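Local coordinates for proteasome protein (Corynebacterium glutamicum ATCC 13032, PDB 2P90) that is of unknown function but belongs to the PAC2 family, whose eukaryotic relatives act as chaperones in proteasome assembly, at residues 50-55 / 228-233; 59-64 / 124-129; 118-123 / 180-185. All coordinates share one frame; numbering follows the deposited sequence.

Contact 1: 50-55 / 228-233; sequences MDALDH and NLPLLA
Leu53 meets Pro230 and Leu229 through the outer half of its side chain, and its atoms can be followed one by one. CB makes no close approach: its distance to Pro230 CD is still 5.4 Å. The first torsion (chi1 -68°) sets CG anti to the carbonyl carbon and beside the backbone N, from where the branch carries on toward the proline. CG then lies 3.9 Å from Pro230 CD. Both methyls border the proline ring. CD2 is the closer, reaching Pro230 CD at 3.6 Å, with Pro230 CG a little farther off; CD1 stands 4.0 Å from the same Pro230 CD. CD1 also reaches a second residue, Leu229, whose CD2 is 3.7 Å from Leu53 CD1, a meeting of methyl with methyl. The two leucine side chains run at about a right angle.

Leu53 is the first residue to leave helical geometry as the chain passes from helix 41-52 into strand 54-61 of the large mixed sheet. The contact, which buries 156 Å² over the two segments, therefore joins this helix-to-strand passage to the loop leading into helix 232-250. The same leucine also packs on Val96 of strand 92-97. Leu229 rests on Ala222 of helix 211-225.

Ala52, at the C-terminal end of helix 41-52, adds a second touch: its CB sits 3.9 Å from Pro230 CG. The proline is thus met through CD and CG by Leu53 and through CG by Ala52, whereas Ala52 itself lies exposed. Asn99 touches both Leu53 and Pro230.

Contact 2: 59-64 / 124-129; sequences ASFNND and VDLVEK
Leu126 and Phe61 supply the main apolar contact between the strand end 59-61 and helix 116-129. Their side chains come from opposite directions, and Leu126 CD1 lies 3.7 Å from Phe61 CZ. The neighbouring ring carbon is also close, with Phe61 CE2 at 4.1 Å from the same methyl, so one methyl meets the far end of the ring obliquely. On the leucine, chi1 of -73° puts CG beside the backbone N, and chi2 of 167° then carries CD1 to the ring. Ala59, two residues earlier on the strand, makes a looser touch, its CB lying 4.5 Å from Leu126 CD1.

Aromatic packing extends this patch beyond the two segments. The Phe61 ring meets that of Phe119 edge-to-face, and Tyr9 of the edge strand 9-11 touches Phe61, Ala59 and Leu126. The helix thus lies against the end of the mixed sheet formed by strands 9-11 and 54-61.

A capping hydrogen bond follows the strand. Asn62 is the N-cap of the short helix 63-66: its OD1 accepts from Asp64 N at 2.9 Å, with an N-H...O angle of 147° and the donor lying above the carbonyl plane. The Asp64 carboxylate accepts from Gly117 N and Asp118 N of the second subunit and is hydrogen-bonded to Tyr69 OH of its own chain.

Between these two segments the contact is therefore apolar, with no hydrogen bond, while the cap on Asp64 N probably helps place its carboxylate at the start of helix 116-129 of the second subunit, where these partners would stabilise negative charge.

Contact 3: 118-123 / 180-185; sequences DFSNAV and SLMLEK
Ser120 and Leu183 mark the close side of this helix pair, where their CA atoms come to 4.8 Å of each other. The axes of the two segments approach to 9.1 Å and cross at -53°. This closeness is consistent with the small Ser120, whose CB lies 3.9 Å from Leu183 CA, practically on the opposing backbone. Leu183 extends its branch alongside the first helix, CG anti to its backbone N (chi1 163°), and CD1 comes to 3.8 Å from Ser120 O. Val123, one turn on, crosses the leucine at about a right angle, its CG1 touching Leu183 CD2 at 3.8 Å.

Packing slackens towards Met182, which is partly exposed. Its chain bends at chi3, and the SD atom stays 4.1 Å from Ser120 OG. The same methionine packs on Met86 of the third subunit, so this flank borders the subunit interface.

No hydrogen bond crosses between the two segments. The buried Ser120 hydroxyl is bonded to Trp116 O, with a weak bond to Gly117 O, within its own helix; its polarity is thus met there, and it meets helix 179-189 chiefly through CB, consistent with the close approach.

Contacts 2 and 3 are buried and share helix 116-129, their centres about 10 Å apart; they merge where Val124 CG1 meets Leu183 CD1 at 3.8 Å. One face of the helix serves strand 54-61, another helix 179-189. Contact 1, with centre about 24 Å from that of contact 2, uses the opposite end of strand 54-61 and is only partly buried. None has a hydrogen bond between its segments, but contact 1 joins the end of helix 41-52 and the following residue to a loop, contact 2 sets a methyl against a ring, and contact 3 brings helix backbones close. Neighbouring subunits reach contacts 2 and 3, not contact 1.

Contact 1: 50-55 / 228-233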
loop_
_atom_site.group_PDB
_atom_site.type_symbol
_atom_site.label_atom_id
_atom_site.label_comp_id
_atom_site.label_asym_id
_atom_site.label_seq_id
_atom_site.Cartn_x
_atom_site.Cartn_y
_atom_site.Cartn_z
ATOM N N MET B 50 -18.135 8.357 21.416
ATOM C CA MET B 50 -19.239 7.700 20.742
ATOM C C MET B 50 -20.061 6.786 21.659
ATOM O O MET B 50 -21.283 6.803 21.599
ATOM C CB MET B 50 -18.744 6.954 19.518
ATOM C CG MET B 50 -19.690 7.082 18.325
ATOM S SD MET B 50 -19.305 8.375 17.130
ATOM C CE MET B 50 -17.991 7.451 16.322
ATOM N N ASP B 51 -19.383 6.020 22.514
ATOM C CA ASP B 51 -20.029 5.116 23.442
ATOM C C ASP B 51 -20.726 5.865 24.567
ATOM O O ASP B 51 -21.750 5.406 25.072
ATOM C CB ASP B 51 -18.999 4.213 24.084
ATOM C CG ASP B 51 -18.466 3.186 23.138
ATOM O OD1 ASP B 51 -19.083 3.028 22.051
ATOM O OD2 ASP B 51 -17.443 2.527 23.474
ATOM N N ALA B 52 -20.165 7.008 24.944
ATOM C CA ALA B 52 -20.557 7.698 26.158
ATOM C C ALA B 52 -21.591 8.802 25.946
ATOM O O ALA B 52 -22.360 9.099 26.855
ATOM C CB ALA B 52 -19.327 8.271 26.880
ATOM N N LEU B 53 -21.601 9.412 24.762
ATOM C CA LEU B 53 -22.446 10.580 24.489
ATOM C C LEU B 53 -23.447 10.327 23.372
ATOM O O LEU B 53 -23.226 9.430 22.521
ATOM C CB LEU B 53 -21.557 11.782 24.161
ATOM C CG LEU B 53 -20.724 12.322 25.340
ATOM C CD1 LEU B 53 -19.697 13.300 24.846
ATOM C CD2 LEU B 53 -21.593 12.984 26.441
ATOM N N ASP B 54 -24.548 11.090 23.356
ATOM C CA ASP B 54 -25.470 11.017 22.201
ATOM C C ASP B 54 -24.810 11.637 20.962
ATOM O O ASP B 54 -24.168 12.701 21.034
ATOM C CB ASP B 54 -26.870 11.639 22.479
ATOM C CG ASP B 54 -27.681 10.870 23.602
ATOM O OD1 ASP B 54 -27.752 9.596 23.604
ATOM O OD2 ASP B 54 -28.235 11.570 24.491
ATOM N N HIS B 55 -24.961 10.944 19.833
ATOM C CA HIS B 55 -24.382 11.366 18.551
ATOM C C HIS B 55 -25.345 11.026 17.403
ATOM O O HIS B 55 -26.101 10.069 17.490
ATOM C CB HIS B 55 -23.015 10.708 18.325
ATOM C CG HIS B 55 -23.046 9.216 18.425
ATOM N ND1 HIS B 55 -23.276 8.402 17.338
ATOM C CD2 HIS B 55 -22.892 8.389 19.484
ATOM C CE1 HIS B 55 -23.246 7.136 17.720
ATOM N NE2 HIS B 55 -23.011 7.101 19.020
ATOM N N ASN B 228 -18.289 19.685 28.307
ATOM C CA ASN B 228 -18.395 18.901 29.532
ATOM C C ASN B 228 -18.471 17.403 29.196
ATOM O O ASN B 228 -19.536 16.883 28.837
ATOM C CB ASN B 228 -19.588 19.403 30.402
ATOM C CG ASN B 228 -19.899 18.497 31.638
ATOM O OD1 ASN B 228 -19.184 17.533 31.948
ATOM N ND2 ASN B 228 -20.996 18.821 32.336
ATOM N N LEU B 229 -17.337 16.715 29.348
ATOM C CA LEU B 229 -17.211 15.323 28.889
ATOM C C LEU B 229 -17.170 14.251 29.993
ATOM O O LEU B 229 -16.429 14.382 30.942
ATOM C CB LEU B 229 -16.006 15.191 27.940
ATOM C CG LEU B 229 -16.024 16.111 26.705
ATOM C CD1 LEU B 229 -14.741 15.976 25.884
ATOM C CD2 LEU B 229 -17.251 15.862 25.824
ATOM N N PRO B 230 -17.929 13.156 29.844
ATOM C CA PRO B 230 -17.817 12.151 30.891
ATOM C C PRO B 230 -16.487 11.382 30.750
ATOM O O PRO B 230 -16.304 10.605 29.810
ATOM C CB PRO B 230 -19.021 11.233 30.639
ATOM C CG PRO B 230 -19.373 11.420 29.196
ATOM C CD PRO B 230 -18.825 12.741 28.749
ATOM N N LEU B 231 -15.569 11.603 31.683
ATOM C CA LEU B 231 -14.211 11.098 31.538
ATOM C C LEU B 231 -13.815 9.980 32.511
ATOM O O LEU B 231 -12.710 9.427 32.402
ATOM C CB LEU B 231 -13.230 12.275 31.646
ATOM C CG LEU B 231 -13.189 13.285 30.483
ATOM C CD1 LEU B 231 -12.188 14.373 30.737
ATOM C CD2 LEU B 231 -12.859 12.610 29.179
ATOM N N LEU B 232 -14.705 9.643 33.445
ATOM C CA LEU B 232 -14.314 8.878 34.649
ATOM C C LEU B 232 -13.873 7.414 34.440
ATOM O O LEU B 232 -13.046 6.909 35.208
ATOM C CB LEU B 232 -15.393 8.960 35.752
ATOM C CG LEU B 232 -16.047 10.306 36.133
ATOM C CD1 LEU B 232 -17.336 10.083 36.955
ATOM C CD2 LEU B 232 -15.084 11.275 36.835
ATOM N N ALA B 233 -14.424 6.739 33.430
ATOM C CA ALA B 233 -13.997 5.374 33.081
ATOM C C ALA B 233 -12.562 5.321 32.522
ATOM O O ALA B 233 -11.872 4.294 32.641
ATOM C CB ALA B 233 -14.984 4.721 32.126
#

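Contact 2: 59-64 / 124-129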
loop_
_atom_site.group_PDB
_atom_site.type_symbol
_atom_site.label_atom_id
_atom_site.label_comp_id
_atom_site.label_asym_id
_atom_site.label_seq_id
_atom_site.Cartn_x
_atom_site.Cartn_y
_atom_site.Cartn_z
ATOM N N ALA B 59 -22.703 12.932 7.808
ATOM C CA ALA B 59 -22.172 12.585 6.489
ATOM C C ALA B 59 -21.318 11.333 6.584
ATOM O O ALA B 59 -20.644 11.116 7.598
ATOM C CB ALA B 59 -21.355 13.723 5.931
ATOM N N SER B 60 -21.370 10.508 5.537
ATOM C CA SER B 60 -20.521 9.343 5.418
ATOM C C SER B 60 -19.668 9.465 4.186
ATOM O O SER B 60 -20.155 9.686 3.086
ATOM C CB SER B 60 -21.345 8.069 5.293
ATOM O OG SER B 60 -21.839 7.676 6.557
ATOM N N PHE B 61 -18.376 9.318 4.380
ATOM C CA PHE B 61 -17.466 9.250 3.266
ATOM C C PHE B 61 -17.513 7.881 2.557
ATOM O O PHE B 61 -17.804 6.820 3.177
ATOM C CB PHE B 61 -16.072 9.640 3.733
ATOM C CG PHE B 61 -15.935 11.119 4.020
ATOM C CD1 PHE B 61 -15.338 11.965 3.093
ATOM C CD2 PHE B 61 -16.448 11.675 5.205
ATOM C CE1 PHE B 61 -15.210 13.358 3.346
ATOM C CE2 PHE B 61 -16.338 13.062 5.467
ATOM C CZ PHE B 61 -15.710 13.905 4.524
ATOM N N ASN B 62 -17.275 7.939 1.249
ATOM C CA ASN B 62 -17.212 6.754 0.401
ATOM C C ASN B 62 -15.839 6.129 0.458
ATOM O O ASN B 62 -14.873 6.676 -0.082
ATOM C CB ASN B 62 -17.565 7.103 -1.058
ATOM C CG ASN B 62 -17.628 5.853 -1.972
ATOM O OD1 ASN B 62 -17.423 4.710 -1.532
ATOM N ND2 ASN B 62 -17.939 6.069 -3.221
ATOM N N ASN B 63 -15.760 4.981 1.112
ATOM C CA ASN B 63 -14.525 4.185 1.195
ATOM C C ASN B 63 -13.966 3.666 -0.156
ATOM O O ASN B 63 -12.777 3.432 -0.290
ATOM C CB ASN B 63 -14.749 3.020 2.149
ATOM C CG ASN B 63 -14.718 3.440 3.612
ATOM O OD1 ASN B 63 -14.610 4.643 3.947
ATOM N ND2 ASN B 63 -14.751 2.435 4.507
ATOM N N ASP B 64 -14.812 3.517 -1.160
ATOM C CA ASP B 64 -14.331 3.125 -2.495
ATOM C C ASP B 64 -13.449 4.212 -3.121
ATOM O O ASP B 64 -12.539 3.898 -3.903
ATOM C CB ASP B 64 -15.489 2.748 -3.414
ATOM C CG ASP B 64 -16.063 1.347 -3.114
ATOM O OD1 ASP B 64 -15.525 0.570 -2.283
ATOM O OD2 ASP B 64 -17.067 0.994 -3.748
ATOM N N VAL B 124 -13.282 20.785 4.047
ATOM C CA VAL B 124 -13.509 22.206 4.156
ATOM C C VAL B 124 -14.892 22.650 3.686
ATOM O O VAL B 124 -15.462 23.521 4.313
ATOM C CB VAL B 124 -12.344 23.141 3.691
ATOM C CG1 VAL B 124 -10.994 22.480 3.833
ATOM C CG2 VAL B 124 -12.562 23.629 2.314
ATOM N N ASP B 125 -15.470 22.022 2.662
ATOM C CA ASP B 125 -16.853 22.363 2.304
ATOM C C ASP B 125 -17.825 22.041 3.437
ATOM O O ASP B 125 -18.873 22.685 3.561
ATOM C CB ASP B 125 -17.362 21.644 1.051
ATOM C CG ASP B 125 -16.527 21.921 -0.186
ATOM O OD1 ASP B 125 -15.959 23.053 -0.338
ATOM O OD2 ASP B 125 -16.449 20.967 -1.005
ATOM N N LEU B 126 -17.493 21.015 4.227
ATOM C CA LEU B 126 -18.360 20.616 5.321
ATOM C C LEU B 126 -18.246 21.582 6.504
ATOM O O LEU B 126 -19.278 21.898 7.122
ATOM C CB LEU B 126 -18.138 19.155 5.747
ATOM C CG LEU B 126 -18.669 18.068 4.812
ATOM C CD1 LEU B 126 -18.106 16.696 5.187
ATOM C CD2 LEU B 126 -20.188 18.060 4.794
ATOM N N VAL B 127 -17.029 22.064 6.801
ATOM C CA VAL B 127 -16.883 23.048 7.859
ATOM C C VAL B 127 -17.596 24.379 7.543
ATOM O O VAL B 127 -18.189 25.003 8.449
ATOM C CB VAL B 127 -15.413 23.276 8.394
ATOM C CG1 VAL B 127 -14.507 22.084 8.171
ATOM C CG2 VAL B 127 -14.793 24.621 7.953
ATOM N N GLU B 128 -17.545 24.792 6.273
ATOM C CA GLU B 128 -18.341 25.920 5.823
ATOM C C GLU B 128 -19.827 25.637 5.926
ATOM O O GLU B 128 -20.573 26.420 6.536
ATOM C CB GLU B 128 -17.954 26.362 4.404
ATOM C CG GLU B 128 -16.978 27.542 4.436
ATOM C CD GLU B 128 -15.801 27.352 3.486
ATOM O OE1 GLU B 128 -15.959 26.655 2.444
ATOM O OE2 GLU B 128 -14.717 27.909 3.772
ATOM N N LYS B 129 -20.245 24.509 5.351
ATOM C CA LYS B 129 -21.627 24.087 5.395
ATOM C C LYS B 129 -22.196 24.206 6.823
ATOM O O LYS B 129 -23.310 24.652 7.018
ATOM C CB LYS B 129 -21.738 22.648 4.872
ATOM C CG LYS B 129 -23.142 22.195 4.483
ATOM C CD LYS B 129 -23.576 22.859 3.189
ATOM C CE LYS B 129 -25.099 22.786 2.968
ATOM N NZ LYS B 129 -25.943 23.836 3.654
#

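Contact 3: 118-123 / 180-185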
loop_
_atom_site.group_PDB
_atom_site.type_symbol
_atom_site.label_atom_id
_atom_site.label_comp_id
_atom_site.label_asym_id
_atom_site.label_seq_id
_atom_site.Cartn_x
_atom_site.Cartn_y
_atom_site.Cartn_z
ATOM N N ASP B 118 -8.932 15.864 -2.831
ATOM C CA ASP B 118 -10.394 15.871 -2.806
ATOM C C ASP B 118 -10.944 15.739 -1.390
ATOM O O ASP B 118 -11.942 16.364 -1.062
ATOM C CB ASP B 118 -10.982 14.777 -3.692
ATOM C CG ASP B 118 -10.584 14.922 -5.182
ATOM O OD1 ASP B 118 -10.250 16.036 -5.631
ATOM O OD2 ASP B 118 -10.601 13.903 -5.910
ATOM N N PHE B 119 -10.281 14.944 -0.554
ATOM C CA PHE B 119 -10.725 14.718 0.824
ATOM C C PHE B 119 -10.635 15.972 1.695
ATOM O O PHE B 119 -11.586 16.322 2.391
ATOM C CB PHE B 119 -9.936 13.564 1.482
ATOM C CG PHE B 119 -10.285 13.353 2.916
ATOM C CD1 PHE B 119 -11.515 12.791 3.269
ATOM C CD2 PHE B 119 -9.385 13.722 3.936
ATOM C CE1 PHE B 119 -11.854 12.615 4.618
ATOM C CE2 PHE B 119 -9.723 13.567 5.277
ATOM C CZ PHE B 119 -10.946 13.009 5.627
ATOM N N SER B 120 -9.484 16.626 1.683
ATOM C CA SER B 120 -9.329 17.823 2.474
ATOM C C SER B 120 -10.241 18.943 1.928
ATOM O O SER B 120 -10.862 19.652 2.705
ATOM C CB SER B 120 -7.872 18.208 2.510
ATOM O OG SER B 120 -7.534 18.707 1.262
ATOM N N ASN B 121 -10.409 19.041 0.608
ATOM C CA ASN B 121 -11.437 19.918 0.059
ATOM C C ASN B 121 -12.882 19.593 0.461
ATOM O O ASN B 121 -13.639 20.492 0.711
ATOM C CB ASN B 121 -11.286 20.084 -1.449
ATOM C CG ASN B 121 -10.081 20.956 -1.806
ATOM O OD1 ASN B 121 -10.037 22.135 -1.464
ATOM N ND2 ASN B 121 -9.107 20.382 -2.487
ATOM N N ALA B 122 -13.258 18.317 0.503
ATOM C CA ALA B 122 -14.590 17.924 0.915
ATOM C C ALA B 122 -14.815 18.279 2.390
ATOM O O ALA B 122 -15.930 18.690 2.800
ATOM C CB ALA B 122 -14.793 16.421 0.692
ATOM N N VAL B 123 -13.753 18.118 3.187
ATOM C CA VAL B 123 -13.852 18.453 4.589
ATOM C C VAL B 123 -14.011 19.974 4.814
ATOM O O VAL B 123 -14.830 20.396 5.653
ATOM C CB VAL B 123 -12.762 17.807 5.479
ATOM C CG1 VAL B 123 -12.911 18.328 6.907
ATOM C CG2 VAL B 123 -12.943 16.294 5.487
ATOM N N SER B 180 -4.759 14.616 7.697
ATOM C CA SER B 180 -5.116 15.707 8.601
ATOM C C SER B 180 -4.179 16.941 8.522
ATOM O O SER B 180 -4.661 18.064 8.654
ATOM C CB SER B 180 -5.240 15.213 10.030
ATOM O OG SER B 180 -4.000 14.698 10.466
ATOM N N LEU B 181 -2.868 16.723 8.340
ATOM C CA LEU B 181 -1.905 17.821 8.161
ATOM C C LEU B 181 -2.194 18.610 6.876
ATOM O O LEU B 181 -2.201 19.851 6.888
ATOM C CB LEU B 181 -0.466 17.314 8.175
ATOM C CG LEU B 181 0.030 16.909 9.575
ATOM C CD1 LEU B 181 1.227 16.020 9.507
ATOM C CD2 LEU B 181 0.334 18.151 10.444
ATOM N N MET B 182 -2.509 17.895 5.792
ATOM C CA MET B 182 -2.946 18.540 4.547
ATOM C C MET B 182 -4.197 19.380 4.826
ATOM O O MET B 182 -4.331 20.496 4.319
ATOM C CB MET B 182 -3.232 17.505 3.424
ATOM C CG MET B 182 -3.552 18.179 2.061
ATOM S SD MET B 182 -3.797 17.200 0.546
ATOM C CE MET B 182 -2.147 16.581 0.313
ATOM N N LEU B 183 -5.132 18.830 5.595
ATOM C CA LEU B 183 -6.375 19.529 5.850
ATOM C C LEU B 183 -6.106 20.803 6.679
ATOM O O LEU B 183 -6.695 21.872 6.408
ATOM C CB LEU B 183 -7.371 18.609 6.542
ATOM C CG LEU B 183 -8.578 19.218 7.243
ATOM C CD1 LEU B 183 -9.522 19.913 6.255
ATOM C CD2 LEU B 183 -9.330 18.151 8.117
ATOM N N GLU B 184 -5.195 20.674 7.648
ATOM C CA GLU B 184 -4.743 21.797 8.472
ATOM C C GLU B 184 -4.197 22.901 7.602
ATOM O O GLU B 184 -4.658 24.023 7.709
ATOM C CB GLU B 184 -3.661 21.389 9.474
ATOM C CG GLU B 184 -4.177 20.594 10.640
ATOM C CD GLU B 184 -3.167 20.553 11.743
ATOM O OE1 GLU B 184 -2.800 21.662 12.231
ATOM O OE2 GLU B 184 -2.758 19.444 12.145
ATOM N N LYS B 185 -3.241 22.576 6.732
ATOM C CA LYS B 185 -2.668 23.563 5.833
ATOM C C LYS B 185 -3.710 24.246 4.947
ATOM O O LYS B 185 -3.612 25.436 4.703
ATOM C CB LYS B 185 -1.535 22.968 4.998
ATOM C CG LYS B 185 -0.463 24.004 4.667
ATOM C CD LYS B 185 0.559 23.490 3.676
ATOM C CE LYS B 185 1.295 24.664 3.013
ATOM N NZ LYS B 185 0.357 25.623 2.343
#